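Local coordinates for protein putative lipase/esterase (Lactobacillus plantarum WCFS1, PDB 3BXP) that is thought to hydrolyse carboxylic esters as a putative carboxylesterase of the alpha/beta-hydrolase superfamily, at residues B[191-199]-B[259-270]. Residues are numbered along the deposited sequence; the frame is centred on the assembly and turned at random. Where two conformers were deposited one is given.
Sequences SKPAFVWQT and WPQLALRWLQEQ
Trp-197 and Trp-259 lie face to face: the six-membered ring of Trp-197 and the five-membered ring of Trp-259 have centroids 3.9 Å apart and planes inclined by only 21°. The overlap is close, with Trp-197 NE1 over the face of Trp-259, 3.3 Å from Trp-259 CE3. Both indoles take the same first torsion, CG between the backbone N and the carbonyl carbon (chi1 73° in Trp-197, 88° in Trp-259), which lays each one broadside to its partner. The other face of Trp-259 carries CD of the following Pro-260, so the indole is held flat from two sides; an alanine here would probably strip the covering from one face of Trp-197 and leave a gap between strand and helix.

Farther along, Phe-195 reaches across to the helix backbone. Ala-263 CA sits over the face of the phenyl ring, 3.8 Å from the centroid of Phe-195, a CH-pi contact, while Phe-195 CZ meets Leu-262 CB at 3.8 Å. Trp-266 points the opposite way, toward the strand, and slides past Phe-195: Phe-195 CB stands over its six-membered ring, 3.8 Å from the centroid, and Gln-270 CG covers the opposite face. Pro-193 finishes the row, its CB 3.4 Å from Gln-270 NE2.

No hydrogen bond joins the segments, so apolar and aromatic contacts carry the interface. Helix 259-269 runs nearly antiparallel to strand 194-199, with axes 9.6 Å apart, while helix 208-219 packs against Ala-194 and Val-196. This layering, a C-terminal helix laid on a mostly parallel central sheet with helices on both sides, is characteristic of the alpha/beta-hydrolase fold.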
ATOM      1  N   SER B 191     -13.096  12.995   6.913  1.00 22.09           N
ATOM      2  CA  SER B 191     -11.738  12.726   7.394  1.00 19.75           C
ATOM      3  C   SER B 191     -10.760  13.350   6.386  1.00 21.99           C
ATOM      4  O   SER B 191     -11.019  13.306   5.182  1.00 22.54           O
ATOM      5  CB  SER B 191     -11.460  11.225   7.528  1.00 19.91           C
ATOM      6  OG  SER B 191     -12.221  10.660   8.586  1.00 22.37           O
ATOM      7  N   LYS B 192      -9.647  13.922   6.845  1.00 19.66           N
ATOM      8  CA  LYS B 192      -8.681  14.532   5.893  1.00 18.84           C
ATOM      9  C   LYS B 192      -7.865  13.412   5.248  1.00 18.84           C
ATOM     10  O   LYS B 192      -7.749  12.310   5.783  1.00 20.07           O
ATOM     11  CB  LYS B 192      -7.718  15.490   6.580  1.00 19.00           C
ATOM     12  CG  LYS B 192      -8.349  16.623   7.344  1.00 20.90           C
ATOM     13  CD  LYS B 192      -9.260  17.465   6.463  1.00 24.41           C
ATOM     14  CE  LYS B 192      -9.988  18.528   7.329  1.00 29.63           C
ATOM     15  NZ  LYS B 192     -10.769  19.502   6.511  1.00 34.34           N
ATOM     16  N   PRO B 193      -7.288  13.681   4.074  1.00 20.17           N
ATOM     17  CA  PRO B 193      -6.492  12.689   3.369  1.00 19.12           C
ATOM     18  C   PRO B 193      -5.321  12.131   4.208  1.00 18.62           C
ATOM     19  O   PRO B 193      -4.705  12.820   5.029  1.00 18.84           O
ATOM     20  CB  PRO B 193      -5.963  13.481   2.160  1.00 20.36           C
ATOM     21  CG  PRO B 193      -7.011  14.453   1.913  1.00 19.13           C
ATOM     22  CD  PRO B 193      -7.415  14.910   3.295  1.00 18.25           C
ATOM     23  N   ALA B 194      -4.980  10.890   3.896  1.00 17.59           N
ATOM     24  CA  ALA B 194      -3.934  10.223   4.619  1.00 18.84           C
ATOM     25  C   ALA B 194      -2.952   9.459   3.720  1.00 19.90           C
ATOM     26  O   ALA B 194      -3.315   8.831   2.753  1.00 21.27           O
ATOM     27  CB  ALA B 194      -4.547   9.267   5.676  1.00 18.01           C
ATOM     28  N   PHE B 195      -1.704   9.554   4.099  1.00 20.35           N
ATOM     29  CA  PHE B 195      -0.643   8.683   3.611  1.00 17.61           C
ATOM     30  C   PHE B 195      -0.302   7.749   4.729  1.00 17.60           C
ATOM     31  O   PHE B 195       0.139   8.144   5.815  1.00 17.96           O
ATOM     32  CB  PHE B 195       0.574   9.550   3.195  1.00 17.66           C
ATOM     33  CG  PHE B 195       1.774   8.767   2.665  1.00 18.87           C
ATOM     34  CD1 PHE B 195       2.699   8.174   3.508  1.00 18.33           C
ATOM     35  CD2 PHE B 195       2.000   8.683   1.304  1.00 20.55           C
ATOM     36  CE1 PHE B 195       3.750   7.478   3.013  1.00 19.25           C
ATOM     37  CE2 PHE B 195       3.063   7.977   0.822  1.00 16.44           C
ATOM     38  CZ  PHE B 195       3.951   7.364   1.686  1.00 19.57           C
ATOM     39  N   VAL B 196      -0.463   6.469   4.456  1.00 20.06           N
ATOM     40  CA  VAL B 196      -0.221   5.418   5.437  1.00 17.53           C
ATOM     41  C   VAL B 196       0.875   4.481   4.898  1.00 18.88           C
ATOM     42  O   VAL B 196       0.875   4.087   3.728  1.00 19.98           O
ATOM     43  CB  VAL B 196      -1.528   4.626   5.688  1.00 16.08           C
ATOM     44  CG1 VAL B 196      -1.389   3.546   6.752  1.00 19.53           C
ATOM     45  CG2 VAL B 196      -2.711   5.526   6.009  1.00 20.67           C
ATOM     46  N   TRP B 197       1.806   4.137   5.752  1.00 20.15           N
ATOM     47  CA  TRP B 197       2.845   3.120   5.419  1.00 17.72           C
ATOM     48  C   TRP B 197       3.123   2.231   6.595  1.00 17.65           C
ATOM     49  O   TRP B 197       2.937   2.607   7.768  1.00 19.03           O
ATOM     50  CB  TRP B 197       4.141   3.746   4.874  1.00 17.69           C
ATOM     51  CG  TRP B 197       4.954   4.424   5.895  1.00 20.01           C
ATOM     52  CD1 TRP B 197       4.804   5.717   6.330  1.00 21.60           C
ATOM     53  CD2 TRP B 197       6.034   3.870   6.667  1.00 21.38           C
ATOM     54  NE1 TRP B 197       5.713   5.999   7.290  1.00 21.71           N
ATOM     55  CE2 TRP B 197       6.480   4.879   7.530  1.00 20.52           C
ATOM     56  CE3 TRP B 197       6.636   2.619   6.743  1.00 21.60           C
ATOM     57  CZ2 TRP B 197       7.529   4.675   8.422  1.00 18.95           C
ATOM     58  CZ3 TRP B 197       7.699   2.435   7.621  1.00 22.96           C
ATOM     59  CH2 TRP B 197       8.123   3.453   8.444  1.00 20.00           C
ATOM     60  N   GLN B 198       3.537   1.015   6.282  1.00 19.11           N
ATOM     61  CA  GLN B 198       3.976   0.084   7.310  1.00 19.00           C
ATOM     62  C   GLN B 198       4.831  -0.961   6.671  1.00 19.14           C
ATOM     63  O   GLN B 198       4.881  -1.068   5.469  1.00 20.32           O
ATOM     64  CB  GLN B 198       2.772  -0.553   8.003  1.00 20.73           C
ATOM     65  CG  GLN B 198       3.109  -1.472   9.186  1.00 22.09           C
ATOM     66  CD  GLN B 198       1.926  -1.694  10.120  1.00 21.00           C
ATOM     67  OE1 GLN B 198       0.769  -1.505   9.736  1.00 26.02           O
ATOM     68  NE2 GLN B 198       2.205  -2.160  11.326  1.00 25.14           N
ATOM     69  N   THR B 199       5.499  -1.774   7.469  1.00 22.48           N
ATOM     70  CA  THR B 199       6.160  -2.954   6.874  1.00 22.55           C
ATOM     71  C   THR B 199       5.365  -4.204   7.079  1.00 24.61           C
ATOM     72  O   THR B 199       4.684  -4.364   8.075  1.00 23.68           O
ATOM     73  CB  THR B 199       7.582  -3.174   7.383  1.00 23.32           C
ATOM     74  OG1 THR B 199       7.552  -3.549   8.771  1.00 26.35           O
ATOM     75  CG2 THR B 199       8.418  -1.921   7.193  1.00 23.47           C
ATOM     76  N   TRP B 259      10.314   5.571   1.885  1.00 20.48           N
ATOM     77  CA  TRP B 259       9.002   6.037   2.309  1.00 20.54           C
ATOM     78  C   TRP B 259       8.915   7.579   2.374  1.00 20.45           C
ATOM     79  O   TRP B 259       7.902   8.130   1.998  1.00 24.26           O
ATOM     80  CB  TRP B 259       8.516   5.321   3.594  1.00 18.18           C
ATOM     81  CG  TRP B 259       8.908   5.923   4.880  1.00 20.15           C
ATOM     82  CD1 TRP B 259       9.892   5.485   5.723  1.00 24.61           C
ATOM     83  CD2 TRP B 259       8.335   7.087   5.489  1.00 22.20           C
ATOM     84  NE1 TRP B 259       9.961   6.330   6.830  1.00 23.72           N
ATOM     85  CE2 TRP B 259       8.999   7.294   6.712  1.00 26.53           C
ATOM     86  CE3 TRP B 259       7.305   7.952   5.133  1.00 23.49           C
ATOM     87  CZ2 TRP B 259       8.674   8.341   7.553  1.00 24.90           C
ATOM     88  CZ3 TRP B 259       6.963   8.981   5.997  1.00 27.51           C
ATOM     89  CH2 TRP B 259       7.671   9.172   7.165  1.00 21.66           C
ATOM     90  N   PRO B 260       9.986   8.273   2.806  1.00 21.22           N
ATOM     91  CA  PRO B 260       9.892   9.719   2.876  1.00 22.97           C
ATOM     92  C   PRO B 260       9.762  10.321   1.514  1.00 24.08           C
ATOM     93  O   PRO B 260       9.047  11.303   1.351  1.00 21.37           O
ATOM     94  CB  PRO B 260      11.230  10.109   3.519  1.00 22.73           C
ATOM     95  CG  PRO B 260      11.554   9.010   4.350  1.00 23.00           C
ATOM     96  CD  PRO B 260      11.191   7.823   3.510  1.00 21.79           C
ATOM     97  N   GLN B 261      10.380   9.676   0.530  1.00 21.87           N
ATOM     98  CA  GLN B 261      10.346  10.152  -0.866  1.00 23.05           C
ATOM     99  C   GLN B 261       8.911  10.066  -1.398  1.00 21.37           C
ATOM    100  O   GLN B 261       8.388  10.992  -2.032  1.00 22.24           O
ATOM    101  CB  GLN B 261      11.282   9.327  -1.724  1.00 23.04           C
ATOM    102  CG  GLN B 261      12.738   9.372  -1.337  1.00 30.66           C
ATOM    103  CD  GLN B 261      13.601   8.669  -2.362  1.00 32.65           C
ATOM    104  OE1 GLN B 261      13.616   9.066  -3.532  1.00 26.10           O
ATOM    105  NE2 GLN B 261      14.294   7.597  -1.946  1.00 25.91           N
ATOM    106  N   LEU B 262       8.242   8.977  -1.048  1.00 20.60           N
ATOM    107  CA  LEU B 262       6.849   8.777  -1.432  1.00 21.57           C
ATOM    108  C   LEU B 262       5.925   9.748  -0.731  1.00 21.58           C
ATOM    109  O   LEU B 262       4.980  10.277  -1.334  1.00 20.65           O
ATOM    110  CB  LEU B 262       6.416   7.350  -1.183  1.00 18.24           C
ATOM    111  CG  LEU B 262       7.082   6.215  -1.951  1.00 17.39           C
ATOM    112  CD1 LEU B 262       6.624   4.850  -1.384  1.00 21.14           C
ATOM    113  CD2 LEU B 262       6.836   6.245  -3.446  1.00 23.21           C
ATOM    114  N   ALA B 263       6.166   9.945   0.564  1.00 19.57           N
ATOM    115  CA  ALA B 263       5.318  10.847   1.341  1.00 18.84           C
ATOM    116  C   ALA B 263       5.426  12.243   0.865  1.00 17.80           C
ATOM    117  O   ALA B 263       4.453  12.931   0.764  1.00 19.71           O
ATOM    118  CB  ALA B 263       5.697  10.716   2.864  1.00 20.48           C
ATOM    119  N   LEU B 264       6.655  12.685   0.562  1.00 19.83           N
ATOM    120  CA  LEU B 264       6.847  14.049   0.081  1.00 22.20           C
ATOM    121  C   LEU B 264       6.132  14.267  -1.240  1.00 22.05           C
ATOM    122  O   LEU B 264       5.426  15.278  -1.420  1.00 22.43           O
ATOM    123  CB  LEU B 264       8.330  14.350  -0.045  1.00 22.15           C
ATOM    124  CG  LEU B 264       8.922  14.464   1.379  1.00 23.11           C
ATOM    125  CD1 LEU B 264      10.409  14.480   1.383  1.00 24.81           C
ATOM    126  CD2 LEU B 264       8.400  15.736   2.150  1.00 26.18           C
ATOM    127  N   ARG B 265       6.259  13.306  -2.157  0.50 20.66           N
ATOM    128  CA  ARG B 265       5.594  13.425  -3.448  0.50 21.12           C
ATOM    129  C   ARG B 265       4.086  13.479  -3.264  0.50 21.73           C
ATOM    130  O   ARG B 265       3.388  14.233  -3.948  0.50 21.91           O
ATOM    131  CB  ARG B 265       5.968  12.259  -4.390  0.50 21.10           C
ATOM    132  CG  ARG B 265       7.455  12.145  -4.685  0.50 18.62           C
ATOM    133  N   TRP B 266       3.574  12.658  -2.349  1.00 21.70           N
ATOM    134  CA  TRP B 266       2.147  12.648  -2.057  1.00 19.70           C
ATOM    135  C   TRP B 266       1.690  14.029  -1.557  1.00 21.81           C
ATOM    136  O   TRP B 266       0.602  14.507  -1.898  1.00 21.18           O
ATOM    137  CB  TRP B 266       1.811  11.588  -0.987  1.00 19.84           C
ATOM    138  CG  TRP B 266       0.385  11.405  -0.677  1.00 20.76           C
ATOM    139  CD1 TRP B 266      -0.531  10.669  -1.366  1.00 23.19           C
ATOM    140  CD2 TRP B 266      -0.316  11.981   0.428  1.00 20.14           C
ATOM    141  NE1 TRP B 266      -1.756  10.741  -0.754  1.00 22.30           N
ATOM    142  CE2 TRP B 266      -1.645  11.529   0.362  1.00 19.02           C
ATOM    143  CE3 TRP B 266       0.087  12.766   1.511  1.00 22.23           C
ATOM    144  CZ2 TRP B 266      -2.611  11.865   1.328  1.00 18.98           C
ATOM    145  CZ3 TRP B 266      -0.887  13.140   2.453  1.00 19.68           C
ATOM    146  CH2 TRP B 266      -2.192  12.667   2.371  1.00 18.45           C
ATOM    147  N   LEU B 267       2.517  14.661  -0.737  1.00 21.24           N
ATOM    148  CA  LEU B 267       2.136  15.961  -0.169  1.00 21.45           C
ATOM    149  C   LEU B 267       2.075  16.977  -1.302  1.00 21.44           C
ATOM    150  O   LEU B 267       1.208  17.817  -1.334  1.00 24.17           O
ATOM    151  CB  LEU B 267       3.113  16.385   0.914  1.00 19.13           C
ATOM    152  CG  LEU B 267       3.050  15.656   2.257  1.00 22.91           C
ATOM    153  CD1 LEU B 267       4.237  16.013   3.137  1.00 23.24           C
ATOM    154  CD2 LEU B 267       1.733  15.941   2.970  1.00 24.09           C
ATOM    155  N   GLN B 268       3.002  16.839  -2.237  1.00 21.56           N
ATOM    156  CA  GLN B 268       3.020  17.668  -3.429  1.00 23.84           C
ATOM    157  C   GLN B 268       1.757  17.440  -4.237  1.00 20.17           C
ATOM    158  O   GLN B 268       1.123  18.398  -4.709  1.00 21.44           O
ATOM    159  CB  GLN B 268       4.242  17.393  -4.259  1.00 24.73           C
ATOM    160  CG  GLN B 268       5.561  17.918  -3.627  1.00 29.57           C
ATOM    161  CD  GLN B 268       6.792  17.495  -4.405  1.00 30.69           C
ATOM    162  OE1 GLN B 268       6.867  16.370  -4.903  1.00 34.60           O
ATOM    163  NE2 GLN B 268       7.768  18.408  -4.538  1.00 36.04           N
ATOM    164  N   GLU B 269       1.382  16.180  -4.429  1.00 20.85           N
ATOM    165  CA  GLU B 269       0.191  15.872  -5.211  1.00 21.67           C
ATOM    166  C   GLU B 269      -1.027  16.482  -4.536  1.00 22.75           C
ATOM    167  O   GLU B 269      -1.961  16.824  -5.195  1.00 24.95           O
ATOM    168  CB  GLU B 269      -0.077  14.349  -5.340  1.00 23.84           C
ATOM    169  CG  GLU B 269       0.985  13.629  -6.144  1.00 24.57           C
ATOM    170  CD  GLU B 269       0.964  12.104  -6.003  1.00 28.08           C
ATOM    171  OE1 GLU B 269       0.268  11.558  -5.111  1.00 28.39           O
ATOM    172  OE2 GLU B 269       1.696  11.463  -6.780  1.00 34.05           O
ATOM    173  N   GLN B 270      -1.004  16.569  -3.204  1.00 26.21           N
ATOM    174  CA  GLN B 270      -2.157  17.036  -2.405  1.00 25.22           C
ATOM    175  C   GLN B 270      -2.154  18.551  -2.262  1.00 25.08           C
ATOM    176  O   GLN B 270      -3.006  19.138  -1.554  1.00 24.59           O
ATOM    177  CB  GLN B 270      -2.117  16.433  -0.976  1.00 26.82           C
ATOM    178  CG  GLN B 270      -2.390  14.931  -0.869  1.00 29.35           C
ATOM    179  CD  GLN B 270      -3.780  14.565  -1.289  1.00 30.98           C
ATOM    180  OE1 GLN B 270      -3.980  13.800  -2.223  1.00 36.02           O
ATOM    181  NE2 GLN B 270      -4.754  15.115  -0.605  1.00 31.01           N
TER